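Local coordinates for protein ATP-dependent RNA helicase HrpB (Escherichia coli, PDB 6EUD) that hydrolyses ATP to ADP and phosphate as a bacterial DExH-box RNA helicase that binds single-stranded RNA, at residues F184-R189 / G325-L330; D242-P247 / Q257-L262; K270-T275 / L282-I287; G286-V291 / R329-I334. All blocks are in the same frame, centred on the assembly; numbering follows the deposited sequence.

Contact 1: F184-R189 / G325-L330. With EDO (1,2-ethanediol), chain B.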
loop_
_atom_site.group_PDB
_atom_site.type_symbol
_atom_site.label_atom_id
_atom_site.label_comp_id
_atom_site.label_asym_id
_atom_site.label_seq_id
_atom_site.Cartn_x
_atom_site.Cartn_y
_atom_site.Cartn_z
ATOM N N PHE A 184 -7.419 25.453 27.050
ATOM C CA PHE A 184 -6.723 25.601 28.305
ATOM C C PHE A 184 -5.493 24.724 28.338
ATOM O O PHE A 184 -5.443 23.704 27.666
ATOM C CB PHE A 184 -7.651 25.267 29.476
ATOM C CG PHE A 184 -8.725 26.285 29.694
ATOM C CD1 PHE A 184 -8.543 27.300 30.605
ATOM C CD2 PHE A 184 -9.908 26.245 28.965
ATOM C CE1 PHE A 184 -9.523 28.259 30.802
ATOM C CE2 PHE A 184 -10.886 27.198 29.159
ATOM C CZ PHE A 184 -10.691 28.210 30.083
ATOM N N PRO A 185 -4.473 25.140 29.099
ATOM C CA PRO A 185 -3.328 24.250 29.274
ATOM C C PRO A 185 -3.717 22.910 29.879
ATOM O O PRO A 185 -4.570 22.807 30.765
ATOM C CB PRO A 185 -2.404 25.039 30.205
ATOM C CG PRO A 185 -3.253 26.179 30.735
ATOM C CD PRO A 185 -4.230 26.474 29.675
ATOM N N VAL A 186 -3.077 21.873 29.363
ATOM C CA VAL A 186 -3.271 20.535 29.862
ATOM C C VAL A 186 -1.932 19.928 30.262
ATOM O O VAL A 186 -1.016 19.831 29.460
ATOM C CB VAL A 186 -3.961 19.647 28.805
ATOM C CG1 VAL A 186 -4.095 18.232 29.316
ATOM C CG2 VAL A 186 -5.334 20.237 28.408
ATOM N N GLU A 187 -1.821 19.507 31.512
ATOM C CA GLU A 187 -0.604 18.855 31.950
ATOM C C GLU A 187 -0.568 17.453 31.357
ATOM O O GLU A 187 -1.587 16.755 31.378
ATOM C CB GLU A 187 -0.546 18.829 33.464
ATOM C CG GLU A 187 0.685 18.193 34.038
ATOM C CD GLU A 187 0.442 17.696 35.444
ATOM O OE1 GLU A 187 -0.409 18.283 36.136
ATOM O OE2 GLU A 187 1.088 16.719 35.867
ATOM N N ARG A 188 0.591 17.058 30.824
ATOM C CA ARG A 188 0.759 15.777 30.140
ATOM C C ARG A 188 1.571 14.813 30.983
ATOM O O ARG A 188 2.705 15.114 31.333
ATOM C CB ARG A 188 1.474 15.951 28.790
ATOM C CG ARG A 188 1.005 17.124 27.918
ATOM C CD ARG A 188 -0.177 16.743 27.087
ATOM N NE ARG A 188 0.157 15.661 26.170
ATOM C CZ ARG A 188 0.539 15.839 24.909
ATOM N NH1 ARG A 188 0.620 17.065 24.390
ATOM N NH2 ARG A 188 0.827 14.783 24.163
ATOM N N ARG A 189 1.003 13.647 31.282
ATOM C CA ARG A 189 1.675 12.626 32.095
ATOM C C ARG A 189 1.783 11.309 31.326
ATOM O O ARG A 189 1.050 11.071 30.373
ATOM C CB ARG A 189 0.925 12.406 33.410
ATOM C CG ARG A 189 0.722 13.691 34.228
ATOM C CD ARG A 189 -0.124 13.433 35.467
ATOM N NE ARG A 189 -0.359 14.662 36.229
ATOM C CZ ARG A 189 -1.147 14.742 37.295
ATOM N NH1 ARG A 189 -1.799 13.672 37.723
ATOM N NH2 ARG A 189 -1.304 15.898 37.922
ATOM N N GLY A 325 -5.743 17.684 24.284
ATOM C CA GLY A 325 -6.455 18.951 24.236
ATOM C C GLY A 325 -7.936 18.806 24.500
ATOM O O GLY A 325 -8.622 19.797 24.754
ATOM N N ARG A 326 -8.441 17.576 24.431
ATOM C CA ARG A 326 -9.828 17.308 24.807
ATOM C C ARG A 326 -10.036 17.446 26.333
ATOM O O ARG A 326 -11.177 17.515 26.809
ATOM C CB ARG A 326 -10.277 15.917 24.306
ATOM C CG ARG A 326 -10.479 15.850 22.783
ATOM C CD ARG A 326 -10.716 17.234 22.236
ATOM N NE ARG A 326 -11.607 17.293 21.089
ATOM C CZ ARG A 326 -11.849 18.420 20.431
ATOM N NH1 ARG A 326 -11.253 19.539 20.826
ATOM N NH2 ARG A 326 -12.675 18.435 19.388
ATOM N N ALA A 327 -8.937 17.522 27.090
ATOM C CA ALA A 327 -9.022 17.791 28.524
ATOM C C ALA A 327 -8.951 19.293 28.830
ATOM O O ALA A 327 -8.926 19.684 29.989
ATOM C CB ALA A 327 -7.901 17.030 29.294
ATOM N N GLY A 328 -8.943 20.132 27.795
ATOM C CA GLY A 328 -8.643 21.542 27.968
ATOM C C GLY A 328 -9.656 22.476 27.346
ATOM O O GLY A 328 -9.335 23.617 27.051
ATOM N N ARG A 329 -10.888 22.007 27.154
ATOM C CA ARG A 329 -11.934 22.837 26.558
ATOM C C ARG A 329 -12.703 23.597 27.636
ATOM O O ARG A 329 -13.289 24.659 27.373
ATOM C CB ARG A 329 -12.914 21.982 25.745
ATOM C CG ARG A 329 -12.298 21.037 24.751
ATOM C CD ARG A 329 -11.648 21.753 23.588
ATOM N NE ARG A 329 -12.488 22.799 22.982
ATOM C CZ ARG A 329 -13.503 22.569 22.143
ATOM N NH1 ARG A 329 -14.203 23.583 21.639
ATOM N NH2 ARG A 329 -13.833 21.324 21.816
ATOM N N LEU A 330 -12.713 23.042 28.848
ATOM C CA LEU A 330 -13.500 23.606 29.945
ATOM C C LEU A 330 -12.699 24.497 30.909
ATOM O O LEU A 330 -13.118 25.608 31.275
ATOM C CB LEU A 330 -14.153 22.467 30.727
ATOM C CG LEU A 330 -15.024 22.950 31.876
ATOM C CD1 LEU A 330 -16.217 23.735 31.311
ATOM C CD2 LEU A 330 -15.483 21.753 32.689
HETATM C C1 EDO B . -2.058 9.863 38.176
HETATM O O1 EDO B . -1.225 10.782 37.516
HETATM C C2 EDO B . -1.767 8.452 37.649
HETATM O O2 EDO B . -0.379 8.127 37.801
#
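Phe184, just before strand 186-190, and Val186, its first residue, lie against the turn and loop that follow helix 317-325. Gly325 opens a type I turn that Gly328 closes, Gly328 N returning to Gly325 O at 3.1 Å. Arg326 turns its back on the strand, and its side chain touches Thr32 of the predicted ATP-binding loop, Leu219 and Phe221. Ala327 offers CB to Val186 CG1, 4.0 Å away. Both methyls of Val186 take part: CG1, anti to the backbone N (chi1 177°), meets the alanine, and CG2, beside the backbone N, lies 3.6 Å from Gly328 CA. With no side chain at Gly328, the valine can come this close. The sequence from Gly325 to Arg329 belongs to motif VI of superfamily 2 helicases, whose arginines typically face the nucleotide; the side chain of Arg329 lying near Pro31 is consistent with that role. Gly328 O accepts a nearly straight bond from Phe184 N (2.7 Å, 173° at the hydrogen), the donor lying in the carbonyl plane, and the same oxygen also stands at the edge of the phenylalanine ring. Further on, Arg329 O is likewise near the ring plane, 3.9 Å from Phe184 CE2. Leu330 brings its O to 3.5 Å from the same CE2, at an oblique angle to the ring. Farther along the strand, Arg189 NH1 bonds O1 of a 1,2-ethanediol and pairs with Glu214.

Contact 2: D242-P247 / Q257-L262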
loop_
_atom_site.group_PDB
_atom_site.type_symbol
_atom_site.label_atom_id
_atom_site.label_comp_id
_atom_site.label_asym_id
_atom_site.label_seq_id
_atom_site.Cartn_x
_atom_site.Cartn_y
_atom_site.Cartn_z
ATOM N N ASP A 242 -20.034 7.408 43.042
ATOM C CA ASP A 242 -20.317 8.663 42.359
ATOM C C ASP A 242 -19.906 8.629 40.877
ATOM O O ASP A 242 -20.226 9.543 40.114
ATOM C CB ASP A 242 -19.616 9.823 43.075
ATOM C CG ASP A 242 -18.118 9.660 43.114
ATOM O OD1 ASP A 242 -17.646 8.508 43.041
ATOM O OD2 ASP A 242 -17.410 10.683 43.217
ATOM N N VAL A 243 -19.206 7.576 40.467
ATOM C CA VAL A 243 -18.701 7.524 39.100
ATOM C C VAL A 243 -19.672 6.816 38.169
ATOM O O VAL A 243 -19.993 5.643 38.348
ATOM C CB VAL A 243 -17.335 6.824 39.011
ATOM C CG1 VAL A 243 -16.877 6.775 37.574
ATOM C CG2 VAL A 243 -16.312 7.552 39.853
ATOM N N LEU A 244 -20.125 7.560 37.171
ATOM C CA LEU A 244 -21.019 7.069 36.138
ATOM C C LEU A 244 -20.242 6.680 34.872
ATOM O O LEU A 244 -19.570 7.512 34.257
ATOM C CB LEU A 244 -22.061 8.142 35.831
ATOM C CG LEU A 244 -23.122 7.888 34.774
ATOM C CD1 LEU A 244 -23.925 6.674 35.168
ATOM C CD2 LEU A 244 -24.006 9.114 34.689
ATOM N N LEU A 245 -20.335 5.408 34.492
ATOM C CA LEU A 245 -19.666 4.913 33.297
ATOM C C LEU A 245 -20.507 5.084 32.046
ATOM O O LEU A 245 -21.649 4.636 31.987
ATOM C CB LEU A 245 -19.292 3.443 33.467
ATOM C CG LEU A 245 -18.255 3.167 34.552
ATOM C CD1 LEU A 245 -17.822 1.701 34.531
ATOM C CD2 LEU A 245 -17.051 4.091 34.402
ATOM N N CYS A 246 -19.911 5.704 31.033
ATOM C CA CYS A 246 -20.612 6.044 29.798
ATOM C C CYS A 246 -19.845 5.645 28.565
ATOM O O CYS A 246 -19.048 6.430 28.065
ATOM C CB CYS A 246 -20.878 7.548 29.729
ATOM S SG CYS A 246 -21.625 8.219 31.204
ATOM N N PRO A 247 -20.089 4.431 28.056
ATOM C CA PRO A 247 -19.515 4.025 26.765
ATOM C C PRO A 247 -20.008 4.919 25.638
ATOM O O PRO A 247 -21.055 5.524 25.756
ATOM C CB PRO A 247 -20.015 2.588 26.587
ATOM C CG PRO A 247 -21.204 2.492 27.504
ATOM C CD PRO A 247 -20.887 3.359 28.670
ATOM N N GLN A 257 -25.679 7.810 24.145
ATOM C CA GLN A 257 -24.831 8.757 23.434
ATOM C C GLN A 257 -24.941 10.166 24.037
ATOM O O GLN A 257 -23.961 10.917 24.076
ATOM C CB GLN A 257 -25.196 8.777 21.946
ATOM C CG GLN A 257 -25.023 7.421 21.263
ATOM C CD GLN A 257 -25.018 7.498 19.743
ATOM O OE1 GLN A 257 -24.434 8.411 19.145
ATOM N NE2 GLN A 257 -25.667 6.528 19.110
ATOM N N ARG A 258 -26.134 10.511 24.515
ATOM C CA ARG A 258 -26.380 11.816 25.123
ATOM C C ARG A 258 -25.855 11.854 26.544
ATOM O O ARG A 258 -25.310 12.864 26.987
ATOM C CB ARG A 258 -27.872 12.153 25.113
ATOM C CG ARG A 258 -28.479 12.211 23.724
ATOM C CD ARG A 258 -27.771 13.244 22.852
ATOM N NE ARG A 258 -27.920 14.603 23.370
ATOM C CZ ARG A 258 -28.941 15.401 23.080
ATOM N NH1 ARG A 258 -29.901 14.977 22.269
ATOM N NH2 ARG A 258 -28.999 16.622 23.596
ATOM N N LYS A 259 -26.028 10.746 27.256
ATOM C CA LYS A 259 -25.518 10.619 28.615
ATOM C C LYS A 259 -23.989 10.767 28.649
ATOM O O LYS A 259 -23.432 11.388 29.556
ATOM C CB LYS A 259 -25.927 9.278 29.205
ATOM C CG LYS A 259 -25.580 9.126 30.659
ATOM C CD LYS A 259 -25.970 7.756 31.168
ATOM C CE LYS A 259 -25.221 6.671 30.433
ATOM N NZ LYS A 259 -25.552 5.349 31.018
ATOM N N ALA A 260 -23.327 10.200 27.646
ATOM C CA ALA A 260 -21.892 10.371 27.483
ATOM C C ALA A 260 -21.490 11.795 27.053
ATOM O O ALA A 260 -20.476 12.297 27.512
ATOM C CB ALA A 260 -21.351 9.356 26.489
ATOM N N ILE A 261 -22.261 12.451 26.188
ATOM C CA ILE A 261 -21.830 13.758 25.677
ATOM C C ILE A 261 -22.152 14.866 26.657
ATOM O O ILE A 261 -21.356 15.789 26.833
ATOM C CB ILE A 261 -22.464 14.099 24.304
ATOM C CG1 ILE A 261 -21.889 13.184 23.217
ATOM C CG2 ILE A 261 -22.220 15.569 23.932
ATOM C CD1 ILE A 261 -22.296 13.559 21.807
ATOM N N LEU A 262 -23.312 14.762 27.300
ATOM C CA LEU A 262 -23.771 15.776 28.243
ATOM C C LEU A 262 -23.047 15.695 29.582
ATOM O O LEU A 262 -22.642 14.613 30.008
ATOM C CB LEU A 262 -25.277 15.653 28.464
ATOM C CG LEU A 262 -26.126 16.002 27.243
ATOM C CD1 LEU A 262 -27.615 15.965 27.589
ATOM C CD2 LEU A 262 -25.716 17.365 26.684
#
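Cys246 and Ala260 form the tight part of this contact, where helix 256-261 comes closest to strand 243-248. Their CB atoms stand 3.7 Å apart, and Ala260 CB also reaches the backbone of the strand, 3.9 Å from Pro247 O. Both residues are buried, and the small size of their side chains allows a short separation: the axes of strand 243-247 and helix 257-261 approach to 7.5 Å, their directions 119° apart. Cys246 SG, placed anti to its own carbonyl carbon (chi1 -50°), lies 4.0 Å from CE of Lys259, the residue before Ala260. Lys259 makes the looser, more exposed side. Its chain leaves the helix with CG anti to the backbone N, then bends at chi3 (62°), and the aliphatic part passes the sulphur and Leu244. There Lys259 CD is 4.3 Å from Leu244 CD2, a marginal touch, and NZ stays 4.1 Å from Leu245 O, too far for a hydrogen bond. Strand, helix and the following strand 269-274 make one beta-alpha-beta unit of the second RecA-like domain; on the other face of the strand Leu245 and Pro247 pack on helix 225-236. At the helix end Ala260 O and Leu262 O accept from Lys270 NZ. Between strand 243-247 and helix 257-261 themselves the attraction is therefore mainly van der Waals, the lysine contributing chiefly its methylenes.

Contact 3: K270-T275 / L282-I287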
loop_
_atom_site.group_PDB
_atom_site.type_symbol
_atom_site.label_atom_id
_atom_site.label_comp_id
_atom_site.label_asym_id
_atom_site.label_seq_id
_atom_site.Cartn_x
_atom_site.Cartn_y
_atom_site.Cartn_z
ATOM N N LYS A 270 -18.363 11.593 35.442
ATOM C CA LYS A 270 -18.472 10.532 34.445
ATOM C C LYS A 270 -17.135 10.124 33.836
ATOM O O LYS A 270 -16.225 10.938 33.672
ATOM C CB LYS A 270 -19.435 10.953 33.326
ATOM C CG LYS A 270 -18.917 12.102 32.488
ATOM C CD LYS A 270 -19.880 12.516 31.376
ATOM C CE LYS A 270 -19.246 13.640 30.568
ATOM N NZ LYS A 270 -20.092 14.138 29.474
ATOM N N VAL A 271 -17.030 8.840 33.512
ATOM C CA VAL A 271 -15.965 8.340 32.672
ATOM C C VAL A 271 -16.544 8.003 31.310
ATOM O O VAL A 271 -17.391 7.127 31.194
ATOM C CB VAL A 271 -15.294 7.095 33.260
ATOM C CG1 VAL A 271 -14.239 6.550 32.281
ATOM C CG2 VAL A 271 -14.681 7.418 34.623
ATOM N N VAL A 272 -16.092 8.704 30.283
ATOM C CA VAL A 272 -16.550 8.428 28.942
ATOM C C VAL A 272 -15.516 7.562 28.256
ATOM O O VAL A 272 -14.354 7.941 28.128
ATOM C CB VAL A 272 -16.800 9.718 28.137
ATOM C CG1 VAL A 272 -17.240 9.389 26.745
ATOM C CG2 VAL A 272 -17.861 10.547 28.805
ATOM N N LEU A 273 -15.943 6.374 27.851
ATOM C CA LEU A 273 -15.078 5.433 27.165
ATOM C C LEU A 273 -15.395 5.529 25.673
ATOM O O LEU A 273 -16.482 5.183 25.235
ATOM C CB LEU A 273 -15.281 4.009 27.701
ATOM C CG LEU A 273 -15.208 3.729 29.217
ATOM C CD1 LEU A 273 -16.569 3.907 29.909
ATOM C CD2 LEU A 273 -14.630 2.335 29.504
ATOM N N ALA A 274 -14.442 6.013 24.889
ATOM C CA ALA A 274 -14.709 6.313 23.491
ATOM C C ALA A 274 -13.589 5.839 22.587
ATOM O O ALA A 274 -12.462 5.596 23.047
ATOM C CB ALA A 274 -14.932 7.821 23.309
ATOM N N THR A 275 -13.911 5.707 21.302
ATOM C CA THR A 275 -12.916 5.538 20.246
ATOM C C THR A 275 -12.466 6.913 19.777
ATOM O O THR A 275 -13.006 7.922 20.244
ATOM C CB THR A 275 -13.486 4.774 19.061
ATOM O OG1 THR A 275 -14.572 5.533 18.521
ATOM C CG2 THR A 275 -13.995 3.415 19.500
ATOM N N LEU A 282 -16.251 14.710 17.565
ATOM C CA LEU A 282 -17.295 14.737 18.572
ATOM C C LEU A 282 -16.827 15.541 19.774
ATOM O O LEU A 282 -15.670 15.436 20.196
ATOM C CB LEU A 282 -17.666 13.309 18.970
ATOM C CG LEU A 282 -19.093 13.017 19.411
ATOM C CD1 LEU A 282 -20.079 13.734 18.514
ATOM C CD2 LEU A 282 -19.309 11.521 19.336
ATOM N N THR A 283 -17.719 16.360 20.306
ATOM C CA THR A 283 -17.403 17.161 21.469
ATOM C C THR A 283 -18.080 16.611 22.716
ATOM O O THR A 283 -19.302 16.661 22.852
ATOM C CB THR A 283 -17.794 18.627 21.244
ATOM O OG1 THR A 283 -16.854 19.222 20.341
ATOM C CG2 THR A 283 -17.802 19.408 22.550
ATOM N N ILE A 284 -17.268 16.068 23.617
ATOM C CA ILE A 284 -17.756 15.576 24.899
ATOM C C ILE A 284 -17.575 16.671 25.949
ATOM O O ILE A 284 -16.481 17.208 26.118
ATOM C CB ILE A 284 -17.036 14.282 25.335
ATOM C CG1 ILE A 284 -17.489 13.093 24.479
ATOM C CG2 ILE A 284 -17.389 13.944 26.748
ATOM C CD1 ILE A 284 -16.844 12.993 23.135
ATOM N N GLU A 285 -18.658 17.013 26.636
ATOM C CA GLU A 285 -18.629 18.128 27.566
ATOM C C GLU A 285 -18.318 17.712 29.006
ATOM O O GLU A 285 -18.451 16.550 29.367
ATOM C CB GLU A 285 -19.959 18.865 27.513
ATOM C CG GLU A 285 -20.344 19.278 26.119
ATOM C CD GLU A 285 -21.792 19.665 26.035
ATOM O OE1 GLU A 285 -22.314 19.735 24.906
ATOM O OE2 GLU A 285 -22.407 19.897 27.101
ATOM N N GLY A 286 -17.887 18.680 29.807
ATOM C CA GLY A 286 -17.632 18.504 31.229
ATOM C C GLY A 286 -16.318 17.807 31.530
ATOM O O GLY A 286 -16.090 17.370 32.659
ATOM N N ILE A 287 -15.452 17.695 30.524
ATOM C CA ILE A 287 -14.217 16.918 30.648
ATOM C C ILE A 287 -13.037 17.794 31.025
ATOM O O ILE A 287 -12.837 18.835 30.405
ATOM C CB ILE A 287 -13.897 16.164 29.324
ATOM C CG1 ILE A 287 -15.083 15.278 28.921
ATOM C CG2 ILE A 287 -12.629 15.330 29.468
ATOM C CD1 ILE A 287 -15.361 14.099 29.900
#
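A buried contact of mixed character ties Lys270 and Val272 of strand 269-274 to Ile284, Glu285 and Ile287, at the end of the loop that carries helicase motif V and leads into strand 287-302. The polar part is one lysine. Lys270 starts with CG between its backbone N and carbonyl carbon (chi1 67°) and then runs fully extended, so that NZ reaches Glu285 O at 2.9 Å, tilted 23° from the carbonyl plane. The ammonium also bonds Leu262 O and Ala260 O, giving three backbone carbonyls around a buried charge. Glu285 OE2 is 6.6 Å from NZ, without contact, though its opposite charge may still favour the ammonium. Apolar groups flank the lysine: Ile284 CG2 lies 3.8 Å from NZ, and Ile287, crossing the lysine chain at about a right angle, sets CD1 4.0 Å from CE. Val272 CG2 meets Ile284 CG2 at 4.0 Å, the two side chains meeting at a slant. Lys270 thus joins the end of helix 256-261 to the motif V loop, while Val272 and Ile287 also reach Leu219 of strand 217-221, and Ile284 touches Leu248 of strand 243-248.

Contact 4: G286-V291 / R329-I334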
loop_
_atom_site.group_PDB
_atom_site.type_symbol
_atom_site.label_atom_id
_atom_site.label_comp_id
_atom_site.label_asym_id
_atom_site.label_seq_id
_atom_site.Cartn_x
_atom_site.Cartn_y
_atom_site.Cartn_z
ATOM N N GLY A 286 -17.887 18.680 29.807
ATOM C CA GLY A 286 -17.632 18.504 31.229
ATOM C C GLY A 286 -16.318 17.807 31.530
ATOM O O GLY A 286 -16.090 17.370 32.659
ATOM N N ILE A 287 -15.452 17.695 30.524
ATOM C CA ILE A 287 -14.217 16.918 30.648
ATOM C C ILE A 287 -13.037 17.794 31.025
ATOM O O ILE A 287 -12.837 18.835 30.405
ATOM C CB ILE A 287 -13.897 16.164 29.324
ATOM C CG1 ILE A 287 -15.083 15.278 28.921
ATOM C CG2 ILE A 287 -12.629 15.330 29.468
ATOM C CD1 ILE A 287 -15.361 14.099 29.900
ATOM N N ARG A 288 -12.265 17.383 32.036
ATOM C CA ARG A 288 -10.960 18.021 32.315
ATOM C C ARG A 288 -9.842 16.977 32.542
ATOM O O ARG A 288 -8.691 17.330 32.736
ATOM C CB ARG A 288 -11.057 18.977 33.519
ATOM C CG ARG A 288 -11.063 18.306 34.859
ATOM C CD ARG A 288 -10.891 19.311 36.006
ATOM N NE ARG A 288 -9.550 19.900 36.045
ATOM C CZ ARG A 288 -8.568 19.507 36.856
ATOM N NH1 ARG A 288 -8.756 18.510 37.707
ATOM N NH2 ARG A 288 -7.393 20.117 36.818
ATOM N N LEU A 289 -10.193 15.693 32.495
ATOM C CA LEU A 289 -9.225 14.589 32.561
ATOM C C LEU A 289 -9.313 13.716 31.307
ATOM O O LEU A 289 -10.400 13.305 30.909
ATOM C CB LEU A 289 -9.473 13.718 33.792
ATOM C CG LEU A 289 -9.565 14.452 35.137
ATOM C CD1 LEU A 289 -9.876 13.474 36.253
ATOM C CD2 LEU A 289 -8.284 15.216 35.421
ATOM N N VAL A 290 -8.173 13.431 30.687
ATOM C CA VAL A 290 -8.123 12.466 29.611
ATOM C C VAL A 290 -7.184 11.288 29.966
ATOM O O VAL A 290 -6.110 11.453 30.567
ATOM C CB VAL A 290 -7.690 13.150 28.291
ATOM C CG1 VAL A 290 -7.159 12.147 27.275
ATOM C CG2 VAL A 290 -8.855 13.980 27.704
ATOM N N VAL A 291 -7.615 10.084 29.616
ATOM C CA VAL A 291 -6.720 8.950 29.653
ATOM C C VAL A 291 -6.654 8.397 28.249
ATOM O O VAL A 291 -7.656 8.006 27.667
ATOM C CB VAL A 291 -7.157 7.851 30.666
ATOM C CG1 VAL A 291 -6.208 6.653 30.587
ATOM C CG2 VAL A 291 -7.202 8.421 32.096
ATOM N N ARG A 329 -10.888 22.007 27.154
ATOM C CA ARG A 329 -11.934 22.837 26.558
ATOM C C ARG A 329 -12.703 23.597 27.636
ATOM O O ARG A 329 -13.289 24.659 27.373
ATOM C CB ARG A 329 -12.914 21.982 25.745
ATOM C CG ARG A 329 -12.298 21.037 24.751
ATOM C CD ARG A 329 -11.648 21.753 23.588
ATOM N NE ARG A 329 -12.488 22.799 22.982
ATOM C CZ ARG A 329 -13.503 22.569 22.143
ATOM N NH1 ARG A 329 -14.203 23.583 21.639
ATOM N NH2 ARG A 329 -13.833 21.324 21.816
ATOM N N LEU A 330 -12.713 23.042 28.848
ATOM C CA LEU A 330 -13.500 23.606 29.945
ATOM C C LEU A 330 -12.699 24.497 30.909
ATOM O O LEU A 330 -13.118 25.608 31.275
ATOM C CB LEU A 330 -14.153 22.467 30.727
ATOM C CG LEU A 330 -15.024 22.950 31.876
ATOM C CD1 LEU A 330 -16.217 23.735 31.311
ATOM C CD2 LEU A 330 -15.483 21.753 32.689
ATOM N N GLU A 331 -11.536 23.991 31.292
ATOM C CA GLU A 331 -10.703 24.561 32.337
ATOM C C GLU A 331 -9.346 23.885 32.163
ATOM O O GLU A 331 -9.239 22.958 31.356
ATOM C CB GLU A 331 -11.300 24.287 33.721
ATOM C CG GLU A 331 -11.526 22.803 34.039
ATOM C CD GLU A 331 -12.189 22.559 35.400
ATOM O OE1 GLU A 331 -11.829 23.233 36.386
ATOM O OE2 GLU A 331 -13.082 21.687 35.486
ATOM N N PRO A 332 -8.309 24.349 32.886
ATOM C CA PRO A 332 -7.030 23.625 32.879
ATOM C C PRO A 332 -7.220 22.167 33.261
ATOM O O PRO A 332 -7.901 21.862 34.258
ATOM C CB PRO A 332 -6.203 24.349 33.937
ATOM C CG PRO A 332 -6.756 25.736 33.926
ATOM C CD PRO A 332 -8.226 25.589 33.679
ATOM N N GLY A 333 -6.608 21.282 32.478
ATOM C CA GLY A 333 -6.871 19.866 32.595
ATOM C C GLY A 333 -5.618 19.046 32.683
ATOM O O GLY A 333 -4.525 19.570 32.819
ATOM N N ILE A 334 -5.797 17.734 32.622
ATOM C CA ILE A 334 -4.723 16.769 32.791
ATOM C C ILE A 334 -4.942 15.624 31.805
ATOM O O ILE A 334 -6.064 15.129 31.665
ATOM C CB ILE A 334 -4.679 16.201 34.229
ATOM C CG1 ILE A 334 -4.666 17.326 35.268
ATOM C CG2 ILE A 334 -3.490 15.259 34.427
ATOM C CD1 ILE A 334 -4.789 16.817 36.689
HETATM O O HOH W 1 -12.529 19.723 27.861
#
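Parallel pairing of strands 287-302 and 333-337 in the sheet of the second RecA-like domain brings Leu289 beside Ile334. Arg288 O accepts from Ile334 N (2.9 Å), and Ile334 O accepts from Val290 N (2.9 Å) with a further CA-H contact from Leu289. Leu289 and Ile334 lie side by side and point the same way, Leu289 CD2 being 3.9 Å from Ile334 CB; Met210 of helix 199-213 covers both. The side chain of Arg288 grips one oxygen side-on: NE and NH2 each reach Pro332 O at 3.1 Å, the oxygen lying in the guanidinium plane; NE lies in the carbonyl plane, NH2 above it (35°). A bend at chi3 (-69°) turns NE out of line with the preceding methylenes. Glu331 crosses the arginine at a slant, its carboxylate plane turned 59° from the guanidinium; OE2 is 3.3 Å from Arg288 CD, but its salt bridge to NE is long, 4.0 Å. A water accepts from Arg329 N (2.9 Å) and lies within bonding distance of Ile287 O. Arg288 thus binds the loop mainly through one neutral carbonyl, Pro332 O, while Ser215 O holds NH1, and the long pairing with Glu331 probably adds a weaker electrostatic attraction.

All four contacts belong to one mixed sheet of the second RecA-like domain and its flanking loops. Contact 2 closes first along the chain, contact 3 follows, and contact 4 starts on the residues, Gly286 and Ile287, where contact 3 ends; contact 1 spans contacts 2 and 3 and ends on the same stretch as contact 4. Contacts 1 and 4 have centres 5 Å apart and share Arg329 and Leu330 where their segments overlap; strand 333-337 lies between 186-190 and 287-302 in the sheet. Contacts 2 and 3, centres 7 Å apart, are joined by Lys270. Contacts 1 and 2 lie about 20 Å apart between centres. Motifs V and VI, probably nucleotide-facing, are thereby fixed to a common sheet.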